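PDB 5DMH: 3-oxo-tetronate kinase from Cupriavidus necator, which catalyses the ATP-dependent phosphorylation of 3-oxo-tetronate to 3-oxo-tetronate 4-phosphate. Local coordinates for residues D40-T45 / E394-V399. Residues are numbered along the deposited sequence; the frame is centred on the assembly and turned at random.
With ADP (adenosine-5'-diphosphate), chain C.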
loop_
_atom_site.group_PDB
_atom_site.type_symbol
_atom_site.label_atom_id
_atom_site.label_comp_id
_atom_site.label_asym_id
_atom_site.label_seq_id
_atom_site.Cartn_x
_atom_site.Cartn_y
_atom_site.Cartn_z
ATOM N N ASP A 40 -0.407 0.693 -4.652
ATOM C CA ASP A 40 -0.835 -0.682 -4.444
ATOM C C ASP A 40 -2.052 -0.741 -3.545
ATOM O O ASP A 40 -2.395 0.238 -2.861
ATOM C CB ASP A 40 0.314 -1.638 -4.032
ATOM C CG ASP A 40 0.733 -1.567 -2.570
ATOM O OD1 ASP A 40 0.308 -0.712 -1.755
ATOM O OD2 ASP A 40 1.614 -2.405 -2.260
ATOM N N PHE A 41 -2.744 -1.878 -3.578
ATOM C CA PHE A 41 -4.038 -1.958 -2.921
ATOM C C PHE A 41 -3.889 -2.080 -1.393
ATOM O O PHE A 41 -4.737 -1.572 -0.635
ATOM C CB PHE A 41 -4.847 -3.147 -3.447
ATOM C CG PHE A 41 -5.470 -2.947 -4.796
ATOM C CD1 PHE A 41 -4.902 -2.118 -5.765
ATOM C CD2 PHE A 41 -6.634 -3.617 -5.104
ATOM C CE1 PHE A 41 -5.471 -1.969 -6.979
ATOM C CE2 PHE A 41 -7.218 -3.473 -6.326
ATOM C CZ PHE A 41 -6.649 -2.653 -7.272
ATOM N N THR A 42 -2.837 -2.751 -0.915
ATOM C CA THR A 42 -2.649 -2.832 0.532
ATOM C C THR A 42 -2.279 -1.433 1.086
ATOM O O THR A 42 -2.787 -1.017 2.123
ATOM C CB THR A 42 -1.548 -3.799 0.922
ATOM O OG1 THR A 42 -0.323 -3.373 0.344
ATOM C CG2 THR A 42 -1.856 -5.236 0.481
ATOM N N GLY A 43 -1.435 -0.720 0.344
ATOM C CA GLY A 43 -1.048 0.642 0.692
ATOM C C GLY A 43 -2.208 1.628 0.745
ATOM O O GLY A 43 -2.264 2.493 1.622
ATOM N N ALA A 44 -3.155 1.498 -0.180
ATOM C CA ALA A 44 -4.385 2.258 -0.104
ATOM C C ALA A 44 -5.107 2.035 1.247
ATOM O O ALA A 44 -5.564 3.002 1.882
ATOM C CB ALA A 44 -5.297 1.882 -1.267
ATOM N N THR A 45 -5.245 0.773 1.689
ATOM C CA THR A 45 -5.938 0.518 2.955
ATOM C C THR A 45 -5.146 1.055 4.158
ATOM O O THR A 45 -5.743 1.539 5.120
ATOM C CB THR A 45 -6.311 -0.992 3.195
ATOM O OG1 THR A 45 -5.165 -1.734 3.618
ATOM C CG2 THR A 45 -6.966 -1.641 1.974
ATOM N N GLU A 394 0.945 -6.445 -4.633
ATOM C CA GLU A 394 0.568 -6.840 -5.983
ATOM C C GLU A 394 -0.445 -7.963 -5.919
ATOM O O GLU A 394 -1.367 -8.034 -6.730
ATOM C CB GLU A 394 1.782 -7.320 -6.776
ATOM C CG GLU A 394 2.868 -6.283 -6.921
ATOM C CD GLU A 394 2.425 -5.049 -7.678
ATOM O OE1 GLU A 394 1.662 -5.180 -8.652
ATOM O OE2 GLU A 394 2.840 -3.956 -7.280
ATOM N N THR A 395 -0.249 -8.863 -4.967
ATOM C CA THR A 395 -1.142 -9.986 -4.842
ATOM C C THR A 395 -2.563 -9.449 -4.590
ATOM O O THR A 395 -3.540 -9.913 -5.189
ATOM C CB THR A 395 -0.703 -10.976 -3.720
ATOM O OG1 THR A 395 0.601 -11.495 -4.010
ATOM C CG2 THR A 395 -1.697 -12.152 -3.605
ATOM N N SER A 396 -2.677 -8.484 -3.694
ATOM C CA SER A 396 -3.986 -7.900 -3.362
ATOM C C SER A 396 -4.613 -7.187 -4.552
ATOM O O SER A 396 -5.838 -7.251 -4.758
ATOM C CB SER A 396 -3.856 -6.929 -2.200
ATOM O OG SER A 396 -3.504 -7.593 -1.015
ATOM N N GLY A 397 -3.780 -6.506 -5.340
ATOM C CA GLY A 397 -4.250 -5.858 -6.557
ATOM C C GLY A 397 -4.889 -6.869 -7.492
ATOM O O GLY A 397 -6.011 -6.644 -8.003
ATOM N N ALA A 398 -4.192 -7.989 -7.721
ATOM C CA ALA A 398 -4.712 -9.040 -8.600
ATOM C C ALA A 398 -6.007 -9.633 -8.058
ATOM O O ALA A 398 -7.012 -9.730 -8.772
ATOM C CB ALA A 398 -3.689 -10.127 -8.827
ATOM N N VAL A 399 -5.991 -10.010 -6.787
ATOM C CA VAL A 399 -7.137 -10.637 -6.185
ATOM C C VAL A 399 -8.376 -9.742 -6.163
ATOM O O VAL A 399 -9.456 -10.169 -6.544
ATOM C CB VAL A 399 -6.817 -11.097 -4.766
ATOM C CG1 VAL A 399 -8.097 -11.393 -4.003
ATOM C CG2 VAL A 399 -5.886 -12.265 -4.827
HETATM P PB ADP C . 4.896 -7.683 -1.026
HETATM O O1B ADP C . 3.708 -6.992 -0.366
HETATM O O2B ADP C . 5.624 -8.589 -0.047
HETATM O O3B ADP C . 5.805 -6.732 -1.791
HETATM P PA ADP C . 3.645 -8.576 -3.518
HETATM O O1A ADP C . 2.485 -9.482 -3.646
HETATM O O2A ADP C . 3.543 -7.119 -3.812
HETATM O O3A ADP C . 4.269 -8.802 -2.031
HETATM O "O5'" ADP C . 4.849 -9.052 -4.465
HETATM C "C5'" ADP C . 5.363 -10.376 -4.421
HETATM C "C4'" ADP C . 5.658 -10.833 -5.846
HETATM O "O4'" ADP C . 6.484 -11.986 -5.811
HETATM C "C3'" ADP C . 4.387 -11.222 -6.591
HETATM O "O3'" ADP C . 4.475 -10.871 -7.985
HETATM C "C2'" ADP C . 4.365 -12.708 -6.416
HETATM O "O2'" ADP C . 3.519 -13.356 -7.343
HETATM C "C1'" ADP C . 5.837 -13.022 -6.538
HETATM N N9 ADP C . 6.120 -14.332 -5.962
HETATM C C8 ADP C . 5.612 -14.850 -4.818
HETATM N N7 ADP C . 6.066 -16.095 -4.613
HETATM C C5 ADP C . 6.882 -16.376 -5.657
HETATM C C6 ADP C . 7.667 -17.540 -6.068
HETATM N N6 ADP C . 7.664 -18.618 -5.258
HETATM N N1 ADP C . 8.390 -17.448 -7.202
HETATM C C2 ADP C . 8.389 -16.341 -7.973
HETATM N N3 ADP C . 7.676 -15.229 -7.681
HETATM C C4 ADP C . 6.909 -15.216 -6.550
HETATM O O HOH W 1 3.230 -3.943 -4.232
#
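With CG of Phe-41 anti to its carbonyl carbon (chi1 -77°), the phenyl ring is laid against Gly-397, whose CA sits over the centre of one ring face. This CH-pi contact, 3.6 Å from Gly-397 CA to the ring centroid of Phe-41, is a compact example of an aromatic face resting on a helix backbone. The two helix segments run nearly at right angles (97°), and the CA atoms of Phe-41 and Gly-397, the nearest pair across them, are 5.3 Å apart. One residue further along helix 41-53, the methyl CG2 of Thr-42 meets Ser-396 OG at 3.2 Å, a hydroxyl already engaged by the carbonyl of Gly-392 one turn back.

Toward the nucleotide the contact turns polar. Asp-40 caps its helix through OD1, which Gly-43 N approaches at 2.7 Å from above the carboxylate plane, while OD2 pairs with Arg-86. The bent chain of Glu-394 brings its carboxylate to Lys-84, and a water lies between Glu-394 OE2 and Asp-40 OD2. At the start of the other helix, Glu-394 N donates to ADP O2A (2.8 Å, 165°), and Thr-395 holds O1A with both N and OG1.

The contact thus joins the sugar-binding and nucleotide-binding domains beside the ADP phosphates: strand 58-62 adjoins Phe-41 within helix 41-53, whereas helix 362-382 and strand 387-391 pack against helix 393-403.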